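Local coordinates for dihydrodipicolinate synthase (PDB 4XKY), which probably works as a tetrameric class I aldolase of the dihydrodipicolinate synthase family, forming a Schiff base with pyruvate in a TIM-barrel active site, at residues P11-L16 and G211-P216; G46-S51 and S256-G261; L94-G99 and L129-F134; H124-L129 and A155-V160; V220-A225 and E232-L237. All blocks are in the same frame, centred on the assembly; numbering follows the deposited sequence.

Contact 1: residues P11-L16 and G211-P216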
# COMPACT_ATOMS: atom_id res chain seq x y z
N PRO A 11 3.29 4.30 27.49
CA PRO A 11 3.60 2.97 27.02
C PRO A 11 5.04 2.67 27.43
O PRO A 11 6.00 3.15 26.80
CB PRO A 11 3.46 3.09 25.49
CG PRO A 11 3.84 4.51 25.20
CD PRO A 11 3.57 5.31 26.46
N LEU A 12 5.18 1.90 28.50
CA LEU A 12 6.51 1.59 29.02
C LEU A 12 7.36 0.86 27.99
O LEU A 12 6.89 -0.01 27.28
CB LEU A 12 6.43 0.74 30.28
CG LEU A 12 6.22 1.46 31.61
CD1 LEU A 12 4.89 2.17 31.58
CD2 LEU A 12 6.20 0.46 32.75
N VAL A 13 8.65 1.20 27.95
CA VAL A 13 9.63 0.34 27.32
C VAL A 13 9.73 -0.92 28.17
O VAL A 13 9.36 -0.91 29.36
CB VAL A 13 11.02 1.02 27.16
CG1 VAL A 13 10.93 2.26 26.29
CG2 VAL A 13 11.62 1.41 28.48
N THR A 14 10.14 -2.02 27.53
CA THR A 14 10.43 -3.26 28.21
C THR A 14 11.95 -3.23 28.36
O THR A 14 12.66 -3.47 27.40
CB THR A 14 9.93 -4.50 27.42
OG1 THR A 14 8.51 -4.41 27.20
CG2 THR A 14 10.26 -5.79 28.17
N PRO A 15 12.45 -2.85 29.54
CA PRO A 15 13.91 -2.77 29.71
C PRO A 15 14.52 -4.15 29.73
O PRO A 15 13.95 -5.06 30.35
CB PRO A 15 14.11 -2.05 31.03
CG PRO A 15 12.76 -1.78 31.59
CD PRO A 15 11.72 -2.50 30.76
N LEU A 16 15.62 -4.29 29.01
CA LEU A 16 16.29 -5.56 28.77
C LEU A 16 17.76 -5.53 29.16
O LEU A 16 18.43 -4.50 29.00
CB LEU A 16 16.22 -5.86 27.29
CG LEU A 16 14.81 -5.96 26.73
CD1 LEU A 16 14.95 -6.20 25.23
CD2 LEU A 16 14.03 -7.08 27.42
N GLY A 211 7.32 9.39 25.02
CA GLY A 211 8.27 10.35 25.54
C GLY A 211 8.11 10.53 27.04
O GLY A 211 9.02 11.01 27.73
N ALA A 212 6.96 10.13 27.57
CA ALA A 212 6.73 10.26 29.02
C ALA A 212 7.60 9.27 29.80
O ALA A 212 7.80 9.45 31.00
CB ALA A 212 5.26 10.11 29.37
N ASN A 213 8.12 8.23 29.15
CA ASN A 213 9.15 7.40 29.78
C ASN A 213 10.33 8.28 30.28
O ASN A 213 10.87 8.03 31.34
CB ASN A 213 9.68 6.32 28.83
CG ASN A 213 8.72 5.11 28.65
OD1 ASN A 213 8.76 4.16 29.42
ND2 ASN A 213 7.92 5.12 27.61
N MET A 214 10.72 9.29 29.50
CA MET A 214 11.90 10.10 29.81
C MET A 214 11.53 11.27 30.72
O MET A 214 12.22 11.50 31.71
CB MET A 214 12.55 10.70 28.55
CG MET A 214 13.06 9.73 27.49
SD MET A 214 13.72 10.59 26.04
CE MET A 214 12.25 11.14 25.19
N PHE A 215 10.45 11.98 30.37
CA PHE A 215 10.09 13.27 30.99
C PHE A 215 8.61 13.29 31.32
O PHE A 215 7.84 13.98 30.66
CB PHE A 215 10.40 14.45 30.03
CG PHE A 215 11.81 14.44 29.51
CD1 PHE A 215 12.88 14.56 30.39
CD2 PHE A 215 12.07 14.32 28.15
CE1 PHE A 215 14.18 14.54 29.93
CE2 PHE A 215 13.36 14.28 27.68
CZ PHE A 215 14.42 14.39 28.57
N PRO A 216 8.19 12.51 32.32
CA PRO A 216 6.75 12.42 32.62
C PRO A 216 6.14 13.77 32.96
O PRO A 216 5.03 14.08 32.54
CB PRO A 216 6.68 11.48 33.83
CG PRO A 216 8.10 11.33 34.30
CD PRO A 216 8.97 11.56 33.12
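The carboxamide of N213 lies against the backbone of P11-V13: P11 O is at its edge, in the amide plane, V13 N comes from one side of that plane, and L12 CA lies close to the plane beyond OD1. ND2 donates to P11 O over 2.9 Å in a nearly straight bond (167°), although ND2 itself stands well above the carbonyl plane of P11. At the other end OD1 takes a weak bond from V13 N, 3.3 Å away, while L12 CA lies 3.4 Å from the same OD1. V13 CG2 only brushes OD1, so the apolar part of the contact is thin. CG of N213 sits beside its own backbone N (chi1 -77°), which swings the flat group across toward the other loop. Asparagine suits the place because one short side chain serves a buried carbonyl and a buried N-H together. ND2 also donates to G210 O, which helps to fix the rotation of the amide. Both segments are loops that follow strands of the TIM barrel, 7-8 and 206-207, the first and last in the chain, and N213 thus joins them where the barrel closes. L30 of helix 24-36 packs on both V13 and N213, and L262 and L266 of helix 257-268 reach V13.

Contact 2: residues G46-S51 and S256-G261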
# COMPACT_ATOMS: atom_id res chain seq x y z
N GLY A 46 2.99 -2.42 24.74
CA GLY A 46 2.64 -1.72 23.50
C GLY A 46 3.82 -1.87 22.53
O GLY A 46 4.79 -2.60 22.81
N THR A 47 3.70 -1.21 21.38
CA THR A 47 4.76 -1.08 20.35
C THR A 47 6.09 -0.57 20.93
O THR A 47 7.14 -1.13 20.68
CB THR A 47 4.34 -0.10 19.22
OG1 THR A 47 3.05 -0.49 18.72
CG2 THR A 47 5.34 -0.15 18.03
N THR A 48 6.00 0.48 21.74
CA THR A 48 7.12 1.00 22.51
C THR A 48 7.81 -0.04 23.43
O THR A 48 9.04 0.05 23.67
CB THR A 48 6.66 2.22 23.31
OG1 THR A 48 6.23 3.23 22.39
CG2 THR A 48 7.77 2.78 24.11
N GLY A 49 7.01 -1.00 23.91
CA GLY A 49 7.47 -2.13 24.74
C GLY A 49 7.98 -3.33 23.95
O GLY A 49 8.26 -4.37 24.54
N GLU A 50 8.07 -3.18 22.62
CA GLU A 50 8.63 -4.24 21.74
C GLU A 50 7.86 -5.59 21.85
O GLU A 50 8.47 -6.66 21.73
CB GLU A 50 10.13 -4.48 22.09
CG GLU A 50 11.10 -3.40 21.65
CD GLU A 50 12.49 -3.54 22.29
OE1 GLU A 50 13.40 -4.19 21.72
OE2 GLU A 50 12.65 -2.98 23.39
N SER A 51 6.56 -5.59 22.08
CA SER A 51 5.92 -6.88 22.49
C SER A 51 6.07 -8.00 21.44
O SER A 51 6.43 -9.14 21.76
CB SER A 51 4.43 -6.72 22.80
OG SER A 51 3.92 -7.96 23.30
N SER A 256 13.16 2.10 13.12
CA SER A 256 13.48 1.78 14.50
C SER A 256 14.08 2.94 15.33
O SER A 256 14.33 2.78 16.54
CB SER A 256 14.49 0.66 14.49
OG SER A 256 15.64 1.06 13.74
N SER A 257 14.33 4.09 14.69
CA SER A 257 15.00 5.20 15.36
C SER A 257 14.27 5.73 16.60
O SER A 257 14.92 6.21 17.55
CB SER A 257 15.29 6.35 14.39
OG SER A 257 14.12 6.67 13.67
N TYR A 258 12.94 5.67 16.60
CA TYR A 258 12.18 6.11 17.76
C TYR A 258 12.55 5.28 18.99
O TYR A 258 12.95 5.80 19.99
CB TYR A 258 10.68 6.07 17.49
CG TYR A 258 9.80 5.99 18.71
CD1 TYR A 258 9.64 7.07 19.56
CD2 TYR A 258 9.08 4.84 18.98
CE1 TYR A 258 8.79 7.00 20.67
CE2 TYR A 258 8.24 4.75 20.08
CZ TYR A 258 8.11 5.82 20.93
OH TYR A 258 7.26 5.71 22.01
N LEU A 259 12.47 3.98 18.85
CA LEU A 259 12.71 3.06 19.95
C LEU A 259 14.18 3.10 20.43
O LEU A 259 14.45 3.17 21.62
CB LEU A 259 12.36 1.65 19.49
CG LEU A 259 12.76 0.56 20.47
CD1 LEU A 259 11.93 0.63 21.73
CD2 LEU A 259 12.66 -0.80 19.80
N LYS A 260 15.11 3.06 19.49
CA LYS A 260 16.51 3.12 19.81
C LYS A 260 16.88 4.41 20.52
O LYS A 260 17.69 4.39 21.43
CB LYS A 260 17.34 2.95 18.54
CG LYS A 260 17.31 1.52 18.06
CD LYS A 260 17.47 1.38 16.56
CE LYS A 260 18.86 1.06 16.12
NZ LYS A 260 18.75 0.13 14.97
N GLY A 261 16.32 5.52 20.06
CA GLY A 261 16.59 6.80 20.66
C GLY A 261 16.03 6.92 22.05
O GLY A 261 16.73 7.35 22.97
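T48 is the first residue of 46-51 to touch helix 257-268, and its OG1 and methyl CG2 both lie beside Y258 OH. OG1 is 2.7 Å from Y258 OH, a hydrogen bond in which either hydroxyl could be the donor. It comes in at the edge of the tyrosine ring and in its plane. The methyl CG2 flanks the phenol, 3.6 Å from Y258 OH. Y258 can bridge the gap because its CG is anti to the backbone N (chi1 158°), sending the long ring out from the helix, and the ring also meets Y249 edge to face. T48 also offers its carbonyl, whose O sits 3.5 Å from L259 CD1. Glycine suits position 49 because a side chain there would be crowded by G46 O. E50 follows with positive phi (58°), and its N bonds to T47 O, 3.0 Å away, closing the turn. Its aliphatic part crosses L259 at about a right angle, E50 CG being 3.6 Å from L259 CD2. Leucine suits that spot, since its two branches part: CD1 rests by T48 O and CD2 by E50 CG and CD. The carboxylate itself is held by others: OE2 forms a salt bridge with K263, and OE1 accepts from A277 N. T48 is predicted to bind pyruvate; the bond to Y258 OH is consistent with fixing the rotation of its hydroxyl from the second shell.

Contact 3: residues L94-G99 and L129-F134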
# COMPACT_ATOMS: atom_id res chain seq x y z
N LEU A 94 -3.26 -14.02 32.84
CA LEU A 94 -2.07 -13.76 33.60
C LEU A 94 -2.13 -12.34 34.16
O LEU A 94 -1.93 -12.13 35.35
CB LEU A 94 -0.84 -13.92 32.71
CG LEU A 94 0.44 -13.54 33.45
CD1 LEU A 94 0.91 -14.73 34.27
CD2 LEU A 94 1.54 -13.08 32.51
N ALA A 95 -2.43 -11.37 33.30
CA ALA A 95 -2.68 -10.00 33.73
C ALA A 95 -3.67 -9.93 34.89
O ALA A 95 -3.37 -9.31 35.92
CB ALA A 95 -3.16 -9.14 32.57
N ALA A 96 -4.82 -10.59 34.77
CA ALA A 96 -5.80 -10.58 35.87
C ALA A 96 -5.25 -11.16 37.16
O ALA A 96 -5.43 -10.57 38.22
CB ALA A 96 -7.08 -11.33 35.50
N ASP A 97 -4.61 -12.32 37.09
CA ASP A 97 -4.08 -12.98 38.30
C ASP A 97 -3.05 -12.13 39.03
O ASP A 97 -2.90 -12.22 40.25
CB ASP A 97 -3.42 -14.31 37.95
CG ASP A 97 -4.41 -15.33 37.44
OD1 ASP A 97 -5.62 -15.24 37.74
OD2 ASP A 97 -3.97 -16.25 36.73
N HIS A 98 -2.34 -11.30 38.29
CA HIS A 98 -1.34 -10.44 38.91
C HIS A 98 -1.82 -9.03 39.27
O HIS A 98 -1.04 -8.19 39.71
CB HIS A 98 -0.13 -10.43 38.01
CG HIS A 98 0.60 -11.72 38.07
ND1 HIS A 98 1.59 -11.97 39.00
CD2 HIS A 98 0.42 -12.88 37.40
CE1 HIS A 98 2.03 -13.20 38.85
NE2 HIS A 98 1.33 -13.78 37.89
N GLY A 99 -3.11 -8.78 39.10
CA GLY A 99 -3.72 -7.55 39.56
C GLY A 99 -3.72 -6.40 38.57
O GLY A 99 -3.90 -5.26 38.99
N LEU A 129 -12.47 -12.84 28.32
CA LEU A 129 -11.52 -11.94 29.00
C LEU A 129 -11.97 -11.67 30.43
O LEU A 129 -13.14 -11.45 30.65
CB LEU A 129 -11.44 -10.61 28.28
CG LEU A 129 -11.06 -10.62 26.82
CD1 LEU A 129 -11.02 -9.21 26.30
CD2 LEU A 129 -9.73 -11.31 26.64
N PRO A 130 -11.04 -11.64 31.40
CA PRO A 130 -11.42 -11.39 32.79
C PRO A 130 -11.23 -9.94 33.25
O PRO A 130 -11.36 -9.66 34.43
CB PRO A 130 -10.46 -12.31 33.54
CG PRO A 130 -9.21 -12.20 32.73
CD PRO A 130 -9.66 -12.14 31.29
N LEU A 131 -10.93 -9.02 32.32
CA LEU A 131 -10.74 -7.61 32.64
C LEU A 131 -11.40 -6.72 31.58
O LEU A 131 -11.61 -7.17 30.45
CB LEU A 131 -9.24 -7.28 32.72
CG LEU A 131 -8.43 -7.92 33.85
CD1 LEU A 131 -6.94 -7.71 33.63
CD2 LEU A 131 -8.82 -7.43 35.25
N PRO A 132 -11.70 -5.45 31.93
CA PRO A 132 -12.21 -4.52 30.92
C PRO A 132 -11.23 -4.36 29.77
O PRO A 132 -10.03 -4.61 29.93
CB PRO A 132 -12.35 -3.20 31.68
CG PRO A 132 -12.35 -3.54 33.12
CD PRO A 132 -11.62 -4.84 33.27
N LEU A 133 -11.73 -3.94 28.62
CA LEU A 133 -10.94 -3.91 27.42
C LEU A 133 -10.87 -2.53 26.81
O LEU A 133 -11.86 -1.84 26.76
CB LEU A 133 -11.57 -4.85 26.39
CG LEU A 133 -10.94 -4.85 25.00
CD1 LEU A 133 -9.57 -5.46 25.09
CD2 LEU A 133 -11.75 -5.65 24.00
N PHE A 134 -9.69 -2.16 26.32
CA PHE A 134 -9.51 -1.01 25.41
C PHE A 134 -9.27 -1.58 24.02
O PHE A 134 -8.47 -2.50 23.84
CB PHE A 134 -8.30 -0.13 25.80
CG PHE A 134 -8.51 0.69 27.05
CD1 PHE A 134 -8.87 2.04 26.97
CD2 PHE A 134 -8.37 0.11 28.30
CE1 PHE A 134 -9.07 2.78 28.13
CE2 PHE A 134 -8.59 0.83 29.45
CZ PHE A 134 -8.95 2.17 29.36
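A96 CB presses against the pyrrolidine of P130, with P130 CG 3.6 Å away, and on another flank it meets L131 CG at 4.0 Å. The contact belongs to the TIM barrel, on the side where the strands begin. There the last turn of helix 85-97 leans on the loop leading into strand 133-137. In such barrels this is the end remote from the catalytic pocket, and nothing polar passes between the two segments. Alanine fits the helix surface because a lone methyl lets the loop come close: the nearest pair of CA atoms, those of A96 and P130, are 6.5 Å apart. P130 contributes a compact, rigid ring, whereas L131 supplies reach. CG of L131 lies beside its own backbone N (chi1 -66°) and the chain then extends (chi2 169°), carrying CD1 to the helix backbone and to within 4.2 Å of A95 CB. L131 also packs on V103 of strand 102-105, so it fills the angle between the helix and the neighbouring strand. The helix closes with a Schellman motif in which A100 N bonds to A95 O and G99 N to A96 O. G99 is its C-prime residue, and glycine readily takes the positive phi of 90° needed there. The branch of L131 rests on peptide as much as on methyl, since its CD1 sits 3.8 Å from A96 N.

Contact 4: residues H124-L129 and A155-V160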
# COMPACT_ATOMS: atom_id res chain seq x y z
N HIS A 124 -16.75 -12.61 20.00
CA HIS A 124 -16.19 -13.89 20.45
C HIS A 124 -15.09 -13.71 21.51
O HIS A 124 -14.90 -14.59 22.37
CB HIS A 124 -15.62 -14.67 19.27
CG HIS A 124 -16.64 -15.03 18.22
ND1 HIS A 124 -17.96 -15.32 18.52
CD2 HIS A 124 -16.51 -15.20 16.88
CE1 HIS A 124 -18.60 -15.62 17.40
NE2 HIS A 124 -17.75 -15.55 16.40
N LEU A 125 -14.34 -12.61 21.44
CA LEU A 125 -13.22 -12.43 22.37
C LEU A 125 -13.74 -12.09 23.78
O LEU A 125 -13.27 -12.65 24.77
CB LEU A 125 -12.24 -11.35 21.88
CG LEU A 125 -11.04 -11.08 22.80
CD1 LEU A 125 -10.15 -12.31 22.96
CD2 LEU A 125 -10.23 -9.88 22.32
N LEU A 126 -14.72 -11.19 23.84
CA LEU A 126 -15.12 -10.56 25.11
C LEU A 126 -15.51 -11.53 26.23
O LEU A 126 -15.03 -11.38 27.34
CB LEU A 126 -16.21 -9.50 24.89
CG LEU A 126 -15.65 -8.18 24.33
CD1 LEU A 126 -16.75 -7.34 23.73
CD2 LEU A 126 -14.91 -7.38 25.39
N PRO A 127 -16.34 -12.55 25.94
CA PRO A 127 -16.68 -13.49 27.03
C PRO A 127 -15.48 -14.22 27.63
O PRO A 127 -15.57 -14.75 28.72
CB PRO A 127 -17.61 -14.51 26.34
CG PRO A 127 -18.15 -13.81 25.13
CD PRO A 127 -17.07 -12.84 24.69
N GLN A 128 -14.36 -14.25 26.91
CA GLN A 128 -13.18 -14.98 27.35
C GLN A 128 -12.24 -14.15 28.21
O GLN A 128 -11.28 -14.69 28.73
CB GLN A 128 -12.38 -15.48 26.14
CG GLN A 128 -13.19 -16.25 25.11
CD GLN A 128 -12.32 -16.83 24.04
OE1 GLN A 128 -11.42 -17.61 24.34
NE2 GLN A 128 -12.56 -16.45 22.79
N LEU A 129 -12.47 -12.84 28.32
CA LEU A 129 -11.52 -11.94 29.00
C LEU A 129 -11.97 -11.67 30.43
O LEU A 129 -13.14 -11.45 30.65
CB LEU A 129 -11.44 -10.61 28.28
CG LEU A 129 -11.06 -10.62 26.82
CD1 LEU A 129 -11.02 -9.21 26.30
CD2 LEU A 129 -9.73 -11.31 26.64
N ALA A 155 -18.58 -0.73 21.74
CA ALA A 155 -18.59 -0.03 23.01
C ALA A 155 -19.88 -0.16 23.83
O ALA A 155 -19.89 0.25 24.99
CB ALA A 155 -18.29 1.43 22.78
N GLU A 156 -20.95 -0.68 23.25
CA GLU A 156 -22.16 -0.98 24.02
C GLU A 156 -21.87 -2.06 25.07
O GLU A 156 -22.46 -2.05 26.15
CB GLU A 156 -23.29 -1.47 23.13
CG GLU A 156 -23.83 -0.44 22.15
CD GLU A 156 -24.52 -1.09 20.95
OE1 GLU A 156 -24.36 -2.32 20.73
OE2 GLU A 156 -25.21 -0.37 20.20
N ASN A 157 -20.97 -2.99 24.74
CA ASN A 157 -20.61 -4.04 25.68
C ASN A 157 -19.99 -3.40 26.90
O ASN A 157 -19.06 -2.63 26.78
CB ASN A 157 -19.64 -5.04 25.05
CG ASN A 157 -19.44 -6.30 25.88
OD1 ASN A 157 -18.92 -6.25 27.00
ND2 ASN A 157 -19.81 -7.44 25.32
N PRO A 158 -20.51 -3.70 28.10
CA PRO A 158 -19.92 -3.09 29.29
C PRO A 158 -18.47 -3.51 29.53
O PRO A 158 -17.76 -2.83 30.25
CB PRO A 158 -20.82 -3.58 30.44
CG PRO A 158 -21.61 -4.72 29.91
CD PRO A 158 -21.61 -4.63 28.41
N GLY A 159 -18.04 -4.61 28.93
CA GLY A 159 -16.65 -5.05 29.04
C GLY A 159 -15.62 -4.27 28.22
O GLY A 159 -14.42 -4.56 28.30
N VAL A 160 -16.09 -3.30 27.43
CA VAL A 160 -15.26 -2.48 26.54
C VAL A 160 -15.31 -1.04 27.04
O VAL A 160 -16.37 -0.43 27.07
CB VAL A 160 -15.77 -2.58 25.08
CG1 VAL A 160 -14.89 -1.79 24.13
CG2 VAL A 160 -15.79 -4.02 24.61
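Apolar contact comes first, and L126 supplies one whole side of it. V160 CG2 sits against the fork of L126, with L126 CD1 and L126 CD2 each 3.6 Å from it, the two side chains crossing at about a right angle. CG of L126 stays beside its backbone N (chi1 -77°), and the extended chain then carries the fork over to the other segment. A branched leucine suits this position because its fork seats a single methyl. Valine suits 160, where a beta-branched residue opens a strand and still presents a methyl to L126.

A second kind of touch sets carbon against polar groups. L126 CD1 approaches N157 ND2 to 3.4 Å, the two side chains arriving from opposite directions, and L126 CD2 passes G159 O at 4.1 Å.

The hydrogen bonds lie within each segment and shape it. N157 OD1 accepts from G159 N at 2.7 Å, in the carbonyl plane and on a lone pair, making an Asx turn. N157-V160 also form a type I beta turn, closed by V160 N to N157 O, 3.1 Å long. Glycine suits 159 since the asparagine oxygen occupies the space beside its CA. On the other segment Q128 NE2 reaches back to H124 O at 3.0 Å with a nearly straight angle of 175°.

L126 also packs on L133 of strand 133-137 and V160 on L135, while L125 and L129 turn to helix 85-97, so the contact joins the chain just following helix 115-125, around L126, to the start of strand 160-165.

Contact 5: residues V220-A225 and E232-L237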
# COMPACT_ATOMS: atom_id res chain seq x y z
N VAL A 220 2.72 15.52 31.41
CA VAL A 220 1.63 15.78 32.34
C VAL A 220 1.28 17.27 32.34
O VAL A 220 0.10 17.63 32.31
CB VAL A 220 1.96 15.30 33.76
CG1 VAL A 220 0.95 15.83 34.77
CG2 VAL A 220 1.97 13.78 33.78
N SER A 221 2.31 18.11 32.36
CA SER A 221 2.11 19.55 32.27
C SER A 221 1.44 19.98 30.98
O SER A 221 0.58 20.85 31.00
CB SER A 221 3.42 20.33 32.42
OG SER A 221 3.93 20.16 33.72
N LEU A 222 1.83 19.38 29.87
CA LEU A 222 1.21 19.73 28.60
C LEU A 222 -0.24 19.24 28.55
O LEU A 222 -1.14 19.97 28.09
CB LEU A 222 2.02 19.20 27.42
CG LEU A 222 1.49 19.43 26.00
CD1 LEU A 222 0.98 20.84 25.70
CD2 LEU A 222 2.62 19.08 25.05
N TYR A 223 -0.48 18.04 29.07
CA TYR A 223 -1.84 17.51 29.14
C TYR A 223 -2.79 18.48 29.90
O TYR A 223 -3.92 18.75 29.44
CB TYR A 223 -1.89 16.13 29.81
CG TYR A 223 -3.30 15.74 30.19
CD1 TYR A 223 -4.20 15.28 29.23
CD2 TYR A 223 -3.76 15.87 31.51
CE1 TYR A 223 -5.51 14.93 29.57
CE2 TYR A 223 -5.07 15.53 31.86
CZ TYR A 223 -5.94 15.08 30.88
OH TYR A 223 -7.25 14.74 31.21
N ASN A 224 -2.33 18.96 31.05
CA ASN A 224 -3.10 19.88 31.91
C ASN A 224 -3.34 21.26 31.29
O ASN A 224 -4.43 21.83 31.42
CB ASN A 224 -2.38 20.01 33.28
CG ASN A 224 -2.58 18.78 34.15
OD1 ASN A 224 -3.68 18.26 34.25
ND2 ASN A 224 -1.53 18.31 34.79
N ALA A 225 -2.31 21.79 30.63
CA ALA A 225 -2.42 23.02 29.86
C ALA A 225 -3.40 22.85 28.69
O ALA A 225 -4.12 23.80 28.37
CB ALA A 225 -1.06 23.44 29.34
N GLU A 232 -0.82 29.81 26.15
CA GLU A 232 0.61 30.21 26.20
C GLU A 232 1.49 29.03 26.61
O GLU A 232 2.55 28.76 26.01
CB GLU A 232 0.83 31.36 27.19
N GLU A 233 1.01 28.32 27.63
CA GLU A 233 1.68 27.13 28.14
C GLU A 233 1.59 25.94 27.15
O GLU A 233 2.58 25.20 26.96
CB GLU A 233 1.11 26.79 29.51
CG GLU A 233 2.02 25.97 30.41
CD GLU A 233 3.30 26.68 30.83
OE1 GLU A 233 3.59 27.84 30.43
OE2 GLU A 233 4.06 26.05 31.57
N VAL A 234 0.44 25.74 26.51
CA VAL A 234 0.36 24.73 25.43
C VAL A 234 1.46 25.01 24.39
O VAL A 234 2.25 24.12 24.04
CB VAL A 234 -1.03 24.70 24.75
CG1 VAL A 234 -1.00 23.88 23.48
CG2 VAL A 234 -2.08 24.13 25.67
N ARG A 235 1.55 26.25 23.94
CA ARG A 235 2.57 26.61 22.94
C ARG A 235 4.00 26.39 23.42
O ARG A 235 4.82 25.85 22.68
CB ARG A 235 2.38 28.04 22.42
CG ARG A 235 1.25 28.15 21.40
CD ARG A 235 1.12 29.54 20.80
NE ARG A 235 0.80 30.54 21.81
CZ ARG A 235 -0.43 30.99 22.10
NH1 ARG A 235 -1.51 30.56 21.45
NH2 ARG A 235 -0.57 31.90 23.07
N ARG A 236 4.30 26.79 24.65
CA ARG A 236 5.65 26.65 25.18
C ARG A 236 6.05 25.19 25.25
O ARG A 236 7.16 24.81 24.84
CB ARG A 236 5.71 27.27 26.58
CG ARG A 236 7.13 27.40 27.11
CD ARG A 236 7.16 28.17 28.42
NE ARG A 236 6.57 27.44 29.53
CZ ARG A 236 7.18 26.47 30.21
NH1 ARG A 236 8.41 26.07 29.89
NH2 ARG A 236 6.55 25.89 31.22
N LEU A 237 5.14 24.37 25.78
CA LEU A 237 5.40 22.95 26.02
C LEU A 237 5.34 22.14 24.74
O LEU A 237 6.11 21.20 24.58
CB LEU A 237 4.45 22.40 27.08
CG LEU A 237 4.63 23.06 28.46
CD1 LEU A 237 3.64 22.53 29.48
CD2 LEU A 237 6.05 22.92 28.99
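Two consecutive helices form an antiparallel hairpin here, with L222 and A225 of one set against V234 and L237 of the other. The segment axes approach to 8.8 Å and cross at -147°. L237 lies at one end of the interface. Its CB is 4.0 Å from L222 CB, and CD1 reaches past to the first helix, 3.7 Å from S221 CB and equally near L222 N. With CG beside the backbone N and the chain then extended, this leucine places CD1 against the backbone of the first helix, while CD2 turns to R236. S221 turns its hydroxyl to E217 O, leaving CB for the leucine. L222 answers with CG anti to its own N (chi1 178°), which lays CD1 over V234, 3.9 Å from V234 O.

Helix 216-227 follows the last strand of the TIM barrel, while helix 231-247 is the first of the helices beyond it, as in the C-terminal helical region of this family. The hairpin therefore joins barrel to extension. L222 also touches M196 and A197, wedged between helix 231-247 and helix 196-201.

At the other end A225 sets the close spacing. A225 CB lies 3.9 Å from V234 CG2 and 4.0 Å from E233 CB, and V234 CG2 comes to 3.4 Å from A225 O. Alanine allows the CA atoms of A225 and V234 to stand close. Beside the interface R236 grips E233 side-on, its nitrogens meeting both oxygens from above the carboxylate plane: NE bonds to OE1 at 3.1 Å (170°) and NH2 meets OE2, though so closely that its length is doubtful. L237 CD2 lies over one face of the guanidinium, near its rim atoms.

How the contacts relate
Contacts 1 and 2 form one neighbourhood, their centres 10 Å apart. T14 OG1 lies 2.7 Å from G49 O, probably a hydrogen bond, and V13 CG1 packs 3.9 Å from T48 CG2. Here lies the predicted pyruvate site: the side chain of T48 is about 7 Å from those of K164, the predicted Schiff-base lysine, and V208. Contacts 3 and 4 make a second pair, with centres 12 Å apart and L129 in common. They meet where strands 133-137 and 160-165 begin side by side: L133 N lies 2.8 Å from G159 O, probably a hydrogen bond. Contact 4 lies about 29 Å from contacts 1 and 2, centre to centre. Contact 5 adjoins contact 1 in sequence, yet their centres are 20 Å apart.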